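PDB 2OZ8: Mll7089 protein from Mesorhizobium loti, which is of unproven function but, as a mandelate racemase/muconate lactonizing enzyme family member, probably binds magnesium and may act as a hydro-lyase. Local coordinates for residues E104-Q107 / V108-D112; H240-W244 / T245-S249; R259-E263 / A264-D268. All coordinates share one frame; numbering follows the deposited sequence.

Interaction 1. Residues E104-Q107 / V108-D112; sequences EAVQ and VALWD
V106 and L110, one helical turn apart, lie side by side with their side chains pointing the same way. CG1 of V106 meets CD1 of L110 at 3.7 Å, and it is the valine's first torsion that makes this possible: CG1 stands anti to the backbone N (chi1 -180°), beside the carbonyl carbon and therefore on the side where the next turn begins. L110 also covers the peptide beneath it, its CG being 3.2 Å from V106 O. The next turn-to-turn contact is of another kind. The indole of W111 brings its edge to the backbone, with CD1 2.9 Å from Q107 O and that oxygen near the ring plane, while the same oxygen accepts the backbone N of W111 at 3.1 Å. V108 instead sets a methyl, CG2, 3.3 Å from E104 O, and beyond that brushes the CG of E104. Underneath runs an unbroken ladder of i to i+4 bonds: V108 N to E104 O, A109 N to A105 O, L110 N to V106 O at 2.8 Å, and W111 N to Q107 O, all close to straight at the hydrogen. Further out, the polar ends are fixed by helix 276-289: Q107 NE2 bonds D278 OD1, and W111 NE1 bonds T277 OG1. The indole additionally meets H85 of the second subunit edge-to-face. Around the helix from there, A105, V106, A109 and L110 press on L36 and L38 of strand 27-40. This is a regular alpha helix wedged between the antiparallel N-terminal sheet and a barrel helix, as expected for the capping domain of the enolase superfamily where it docks on the TIM barrel.

Interaction 2. Residues H240-W244 / T245-S249; sequences HAVTW and TQINS
V242 and T245 hold the tight part of this turn. Their side chains lie alongside one another, pointing the same way, and methyl meets methyl: V242 CG1 is 3.4 Å from T245 CG2. The threonine's torsion sets this up. With OG1 anti to the backbone N (chi1 -171°), CG2 is left between the backbone N and the carbonyl carbon, facing the valine, and the hydroxyl is sent off to bond L220 O. The same V242 CG1 stands 4.0 Å above the plane of the W244 ring, toward its rim, and reaches I247 CD1 more loosely at 4.3 Å. W244 itself folds back obliquely over the start of the next segment, its CG 3.7 Å from T245 N, before packing on V211 and R214 of helix 203-215. The other side of the turn is far slacker. The side chain of T243 points away from 245-249, is partly exposed, and instead packs on A241 of the third subunit. No hydrogen bond joins the two segments; what they share directly is apolar packing, in the turn between helix 232-241 and strand 246-249 of a beta-alpha-beta unit. One polar tension remains: V242 O and T245 O, both acceptors, face each other at 3.4 Å. K204 NZ of the third subunit bonds V242 O, and its positive charge would be expected to ease that repulsion.

Interaction 3. Residues R259-E263 / A264-D268; sequences RLLLE and AHAAD
A terminal methyl of L261 packs on the methyl of A266 as the chain turns out of helix 255-263. L261 carries its CG anti to the backbone N (chi1 -169°), and from there CD1 reaches A266 CB at 3.7 Å while CD2 stretches more loosely to A267 CB at 4.2 Å. H265, between the helix and A266, points the other way. Its imidazole lies across the carbonyl at the helix end, one face over E263 O, which stands 3.2 Å above the ring plane toward the rim; this is packing and not a hydrogen bond. A264 CB rests 3.5 Å from L260 O. The positive phi of H265 (59°) and two bonds back into the last turn mark a Schellman motif: H265 N bonds L262 O at 3.0 Å, approaching well above the carbonyl plane, and A266 N makes a weak bond to L261 O at 3.4 Å. The leucine-alanine contact spans the same two residues as that weak bond, the usual apolar partner of this motif. Within the turn, R236 NE donates to A264 O and R239 NH2 to H265 O. The chain thus leaves its helix with carbonyls answered by two arginines of helix 232-241, whose positive charges would probably also suit the negative end of the helix dipole.

Along the chain the three contacts come in series. Interaction 1 belongs to helix 103-118 and lies apart, about 33 Å from interaction 2 and 26 Å from interaction 3, centre to centre, with no touching atoms. Interactions 2 and 3 are neighbours in the barrel, about 13 Å between centres: one leads into strand 246-249, the other out of helix 255-263 toward strand 269-272, the next parallel strand. They meet where D268 OD2 lies 3.0 Å from I247 N, a probable hydrogen bond. Both also face the third subunit, whose K204 serves both, forming a salt bridge with D268 in interaction 3. Interaction 1 meets the second subunit, which interaction 3 also touches through R259.

Interaction 1. Residues E104-Q107 / V108-D112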
loop_
_atom_site.group_PDB
_atom_site.type_symbol
_atom_site.label_atom_id
_atom_site.label_comp_id
_atom_site.label_asym_id
_atom_site.label_seq_id
_atom_site.Cartn_x
_atom_site.Cartn_y
_atom_site.Cartn_z
ATOM N N GLU A 104 -13.087 -28.564 19.052
ATOM C CA GLU A 104 -13.387 -29.472 17.947
ATOM C C GLU A 104 -14.448 -30.547 18.290
ATOM O O GLU A 104 -15.430 -30.688 17.572
ATOM C CB GLU A 104 -12.092 -30.114 17.410
ATOM C CG GLU A 104 -12.283 -31.204 16.344
ATOM C CD GLU A 104 -10.980 -31.530 15.569
ATOM O OE1 GLU A 104 -9.894 -30.941 15.874
ATOM O OE2 GLU A 104 -11.048 -32.389 14.632
ATOM N N ALA A 105 -14.233 -31.272 19.391
ATOM C CA ALA A 105 -15.101 -32.369 19.879
ATOM C C ALA A 105 -16.549 -31.924 20.050
ATOM O O ALA A 105 -17.503 -32.616 19.633
ATOM C CB ALA A 105 -14.553 -32.921 21.233
ATOM N N VAL A 106 -16.709 -30.764 20.661
ATOM C CA VAL A 106 -18.035 -30.191 20.829
ATOM C C VAL A 106 -18.701 -29.988 19.492
ATOM O O VAL A 106 -19.859 -30.355 19.353
ATOM C CB VAL A 106 -18.041 -28.873 21.676
ATOM C CG1 VAL A 106 -19.452 -28.321 21.819
ATOM C CG2 VAL A 106 -17.491 -29.135 23.051
ATOM N N GLN A 107 -17.997 -29.437 18.507
ATOM C CA GLN A 107 -18.627 -29.142 17.195
ATOM C C GLN A 107 -18.988 -30.438 16.450
ATOM O O GLN A 107 -20.039 -30.538 15.836
ATOM C CB GLN A 107 -17.751 -28.219 16.308
ATOM C CG GLN A 107 -17.581 -26.738 16.823
ATOM C CD GLN A 107 -16.819 -25.770 15.828
ATOM O OE1 GLN A 107 -16.397 -26.146 14.730
ATOM N NE2 GLN A 107 -16.681 -24.525 16.226
ATOM N N VAL A 108 -18.111 -31.416 16.514
ATOM C CA VAL A 108 -18.365 -32.719 15.935
ATOM C C VAL A 108 -19.546 -33.442 16.608
ATOM O O VAL A 108 -20.427 -33.946 15.924
ATOM C CB VAL A 108 -17.082 -33.608 15.978
ATOM C CG1 VAL A 108 -17.350 -34.984 15.388
ATOM C CG2 VAL A 108 -15.982 -32.922 15.248
ATOM N N ALA A 109 -19.571 -33.460 17.935
ATOM C CA ALA A 109 -20.684 -34.070 18.672
ATOM C C ALA A 109 -22.009 -33.331 18.461
ATOM O O ALA A 109 -23.025 -33.967 18.183
ATOM C CB ALA A 109 -20.367 -34.156 20.123
ATOM N N LEU A 110 -21.996 -32.000 18.546
ATOM C CA LEU A 110 -23.212 -31.190 18.245
ATOM C C LEU A 110 -23.805 -31.431 16.855
ATOM O O LEU A 110 -25.016 -31.668 16.741
ATOM C CB LEU A 110 -22.972 -29.687 18.457
ATOM C CG LEU A 110 -22.819 -29.207 19.889
ATOM C CD1 LEU A 110 -22.593 -27.727 19.901
ATOM C CD2 LEU A 110 -24.086 -29.643 20.728
ATOM N N TRP A 111 -22.976 -31.389 15.811
ATOM C CA TRP A 111 -23.467 -31.714 14.447
ATOM C C TRP A 111 -23.882 -33.170 14.191
ATOM O O TRP A 111 -24.744 -33.451 13.392
ATOM C CB TRP A 111 -22.447 -31.319 13.377
ATOM C CG TRP A 111 -22.319 -29.864 13.141
ATOM C CD1 TRP A 111 -21.424 -29.003 13.738
ATOM C CD2 TRP A 111 -23.117 -29.072 12.263
ATOM N NE1 TRP A 111 -21.601 -27.737 13.251
ATOM C CE2 TRP A 111 -22.636 -27.749 12.344
ATOM C CE3 TRP A 111 -24.198 -29.347 11.406
ATOM C CZ2 TRP A 111 -23.191 -26.703 11.578
ATOM C CZ3 TRP A 111 -24.751 -28.291 10.653
ATOM C CH2 TRP A 111 -24.240 -27.003 10.750
ATOM N N ASP A 112 -23.221 -34.097 14.836
ATOM C CA ASP A 112 -23.622 -35.493 14.782
ATOM C C ASP A 112 -25.070 -35.646 15.351
ATOM O O ASP A 112 -25.968 -36.225 14.731
ATOM C CB ASP A 112 -22.629 -36.293 15.630
ATOM C CG ASP A 112 -22.880 -37.779 15.566
ATOM O OD1 ASP A 112 -23.292 -38.238 14.487
ATOM O OD2 ASP A 112 -22.668 -38.467 16.588
#

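Interaction 2. Residues H240-W244 / T245-S249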
loop_
_atom_site.group_PDB
_atom_site.type_symbol
_atom_site.label_atom_id
_atom_site.label_comp_id
_atom_site.label_asym_id
_atom_site.label_seq_id
_atom_site.Cartn_x
_atom_site.Cartn_y
_atom_site.Cartn_z
ATOM N N HIS A 240 4.282 -16.602 -5.337
ATOM C CA HIS A 240 4.614 -15.909 -6.568
ATOM C C HIS A 240 5.707 -16.575 -7.389
ATOM O O HIS A 240 5.653 -16.484 -8.612
ATOM C CB HIS A 240 4.960 -14.458 -6.307
ATOM C CG HIS A 240 3.867 -13.693 -5.619
ATOM N ND1 HIS A 240 4.100 -12.507 -4.949
ATOM C CD2 HIS A 240 2.527 -13.935 -5.511
ATOM C CE1 HIS A 240 2.956 -12.069 -4.428
ATOM N NE2 HIS A 240 1.985 -12.908 -4.771
ATOM N N ALA A 241 6.664 -17.262 -6.756
ATOM C CA ALA A 241 7.856 -17.739 -7.468
ATOM C C ALA A 241 7.750 -19.176 -7.888
ATOM O O ALA A 241 8.360 -19.586 -8.887
ATOM C CB ALA A 241 9.135 -17.561 -6.593
ATOM N N VAL A 242 7.003 -19.945 -7.106
ATOM C CA VAL A 242 6.848 -21.383 -7.292
ATOM C C VAL A 242 5.655 -21.566 -8.257
ATOM O O VAL A 242 4.471 -21.652 -7.855
ATOM C CB VAL A 242 6.641 -22.077 -5.910
ATOM C CG1 VAL A 242 6.440 -23.518 -6.054
ATOM C CG2 VAL A 242 7.841 -21.836 -4.995
ATOM N N THR A 243 5.958 -21.608 -9.536
ATOM C CA THR A 243 4.947 -21.642 -10.536
ATOM C C THR A 243 4.604 -23.071 -10.896
ATOM O O THR A 243 3.684 -23.291 -11.706
ATOM C CB THR A 243 5.493 -20.968 -11.830
ATOM O OG1 THR A 243 6.662 -21.654 -12.213
ATOM C CG2 THR A 243 5.875 -19.527 -11.594
ATOM N N TRP A 244 5.360 -24.048 -10.363
ATOM C CA TRP A 244 5.179 -25.469 -10.722
ATOM C C TRP A 244 4.419 -26.304 -9.647
ATOM O O TRP A 244 4.124 -27.483 -9.864
ATOM C CB TRP A 244 6.550 -26.122 -11.067
ATOM C CG TRP A 244 7.542 -26.038 -9.916
ATOM C CD1 TRP A 244 7.731 -26.955 -8.940
ATOM C CD2 TRP A 244 8.416 -24.911 -9.591
ATOM N NE1 TRP A 244 8.669 -26.498 -8.025
ATOM C CE2 TRP A 244 9.113 -25.258 -8.402
ATOM C CE3 TRP A 244 8.694 -23.678 -10.213
ATOM C CZ2 TRP A 244 10.082 -24.426 -7.817
ATOM C CZ3 TRP A 244 9.656 -22.811 -9.605
ATOM C CH2 TRP A 244 10.335 -23.202 -8.424
ATOM N N THR A 245 4.132 -25.742 -8.478
ATOM C CA THR A 245 3.415 -26.507 -7.480
ATOM C C THR A 245 2.661 -25.570 -6.587
ATOM O O THR A 245 2.854 -24.360 -6.700
ATOM C CB THR A 245 4.353 -27.469 -6.650
ATOM O OG1 THR A 245 3.549 -28.307 -5.850
ATOM C CG2 THR A 245 5.283 -26.740 -5.716
ATOM N N GLN A 246 1.829 -26.114 -5.690
ATOM C CA GLN A 246 0.981 -25.309 -4.802
ATOM C C GLN A 246 1.539 -25.208 -3.391
ATOM O O GLN A 246 2.122 -26.167 -2.905
ATOM C CB GLN A 246 -0.411 -25.918 -4.740
ATOM C CG GLN A 246 -1.233 -25.757 -6.036
ATOM C CD GLN A 246 -2.511 -26.588 -6.034
ATOM O OE1 GLN A 246 -3.603 -26.058 -6.101
ATOM N NE2 GLN A 246 -2.364 -27.906 -5.958
ATOM N N ILE A 247 1.357 -24.045 -2.747
ATOM C CA ILE A 247 1.768 -23.815 -1.386
ATOM C C ILE A 247 0.556 -23.971 -0.477
ATOM O O ILE A 247 -0.362 -23.142 -0.482
ATOM C CB ILE A 247 2.365 -22.402 -1.220
ATOM C CG1 ILE A 247 3.476 -22.118 -2.268
ATOM C CG2 ILE A 247 2.855 -22.175 0.209
ATOM C CD1 ILE A 247 4.765 -22.976 -2.112
ATOM N N ASN A 248 0.553 -25.027 0.327
ATOM C CA ASN A 248 -0.617 -25.399 1.086
ATOM C C ASN A 248 -0.316 -24.897 2.478
ATOM O O ASN A 248 0.728 -25.170 3.001
ATOM C CB ASN A 248 -0.798 -26.928 0.971
ATOM C CG ASN A 248 -2.042 -27.462 1.676
ATOM O OD1 ASN A 248 -2.402 -26.997 2.733
ATOM N ND2 ASN A 248 -2.684 -28.477 1.086
ATOM N N SER A 249 -1.210 -24.130 3.075
ATOM C CA SER A 249 -0.893 -23.433 4.327
ATOM C C SER A 249 -2.064 -23.374 5.268
ATOM O O SER A 249 -3.196 -23.399 4.849
ATOM C CB SER A 249 -0.456 -21.992 4.060
ATOM O OG SER A 249 0.501 -21.613 5.036
#

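Interaction 3. Residues R259-E263 / A264-D268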
loop_
_atom_site.group_PDB
_atom_site.type_symbol
_atom_site.label_atom_id
_atom_site.label_comp_id
_atom_site.label_asym_id
_atom_site.label_seq_id
_atom_site.Cartn_x
_atom_site.Cartn_y
_atom_site.Cartn_z
ATOM N N ARG A 259 -8.627 -17.025 8.544
ATOM C CA ARG A 259 -9.198 -15.851 7.935
ATOM C C ARG A 259 -8.112 -14.787 7.657
ATOM O O ARG A 259 -8.024 -14.262 6.533
ATOM C CB ARG A 259 -10.361 -15.299 8.742
ATOM C CG ARG A 259 -11.052 -14.134 8.008
ATOM C CD ARG A 259 -12.118 -13.449 8.801
ATOM N NE ARG A 259 -11.594 -13.056 10.095
ATOM C CZ ARG A 259 -10.918 -11.946 10.323
ATOM N NH1 ARG A 259 -10.707 -11.088 9.350
ATOM N NH2 ARG A 259 -10.479 -11.683 11.535
ATOM N N LEU A 260 -7.260 -14.522 8.645
ATOM C CA LEU A 260 -6.185 -13.550 8.471
ATOM C C LEU A 260 -5.177 -13.994 7.404
ATOM O O LEU A 260 -4.647 -13.163 6.632
ATOM C CB LEU A 260 -5.489 -13.269 9.804
ATOM C CG LEU A 260 -6.251 -12.363 10.786
ATOM C CD1 LEU A 260 -5.664 -12.546 12.220
ATOM C CD2 LEU A 260 -6.202 -10.904 10.324
ATOM N N LEU A 261 -4.950 -15.307 7.347
ATOM C CA LEU A 261 -4.080 -15.892 6.348
ATOM C C LEU A 261 -4.621 -15.621 4.953
ATOM O O LEU A 261 -3.878 -15.274 4.030
ATOM C CB LEU A 261 -3.950 -17.384 6.585
ATOM C CG LEU A 261 -2.858 -18.092 5.769
ATOM C CD1 LEU A 261 -1.432 -17.766 6.292
ATOM C CD2 LEU A 261 -3.145 -19.578 5.769
ATOM N N LEU A 262 -5.940 -15.764 4.811
ATOM C CA LEU A 262 -6.605 -15.463 3.542
ATOM C C LEU A 262 -6.472 -13.998 3.150
ATOM O O LEU A 262 -6.173 -13.692 2.009
ATOM C CB LEU A 262 -8.066 -15.936 3.564
ATOM C CG LEU A 262 -8.243 -17.474 3.661
ATOM C CD1 LEU A 262 -9.706 -17.873 3.694
ATOM C CD2 LEU A 262 -7.506 -18.227 2.513
ATOM N N GLU A 263 -6.643 -13.091 4.105
ATOM C CA GLU A 263 -6.535 -11.677 3.811
ATOM C C GLU A 263 -5.132 -11.281 3.341
ATOM O O GLU A 263 -4.965 -10.364 2.569
ATOM C CB GLU A 263 -6.957 -10.883 5.031
ATOM C CG GLU A 263 -8.426 -11.006 5.244
ATOM C CD GLU A 263 -8.943 -10.452 6.559
ATOM O OE1 GLU A 263 -8.256 -9.615 7.199
ATOM O OE2 GLU A 263 -10.082 -10.851 6.910
ATOM N N ALA A 264 -4.135 -12.014 3.804
ATOM C CA ALA A 264 -2.769 -11.788 3.462
ATOM C C ALA A 264 -2.384 -12.433 2.129
ATOM O O ALA A 264 -1.231 -12.275 1.712
ATOM C CB ALA A 264 -1.858 -12.324 4.605
ATOM N N HIS A 265 -3.296 -13.146 1.465
ATOM C CA HIS A 265 -3.007 -13.794 0.161
ATOM C C HIS A 265 -1.853 -14.795 0.206
ATOM O O HIS A 265 -1.104 -14.918 -0.750
ATOM C CB HIS A 265 -2.765 -12.759 -0.935
ATOM C CG HIS A 265 -3.833 -11.715 -1.002
ATOM N ND1 HIS A 265 -5.111 -11.982 -1.464
ATOM C CD2 HIS A 265 -3.829 -10.416 -0.617
ATOM C CE1 HIS A 265 -5.843 -10.888 -1.355
ATOM N NE2 HIS A 265 -5.081 -9.920 -0.868
ATOM N N ALA A 266 -1.771 -15.527 1.318
ATOM C CA ALA A 266 -0.612 -16.289 1.751
ATOM C C ALA A 266 -0.743 -17.817 1.560
ATOM O O ALA A 266 0.048 -18.586 2.089
ATOM C CB ALA A 266 -0.339 -15.956 3.221
ATOM N N ALA A 267 -1.718 -18.259 0.783
ATOM C CA ALA A 267 -1.933 -19.663 0.580
ATOM C C ALA A 267 -2.457 -19.871 -0.807
ATOM O O ALA A 267 -3.370 -19.168 -1.229
ATOM C CB ALA A 267 -2.991 -20.171 1.578
ATOM N N ASP A 268 -1.899 -20.838 -1.517
ATOM C CA ASP A 268 -2.569 -21.341 -2.710
ATOM C C ASP A 268 -3.676 -22.299 -2.306
ATOM O O ASP A 268 -4.680 -22.396 -2.999
ATOM C CB ASP A 268 -1.603 -22.090 -3.625
ATOM C CG ASP A 268 -0.556 -21.204 -4.234
ATOM O OD1 ASP A 268 -0.848 -20.071 -4.666
ATOM O OD2 ASP A 268 0.588 -21.669 -4.320
#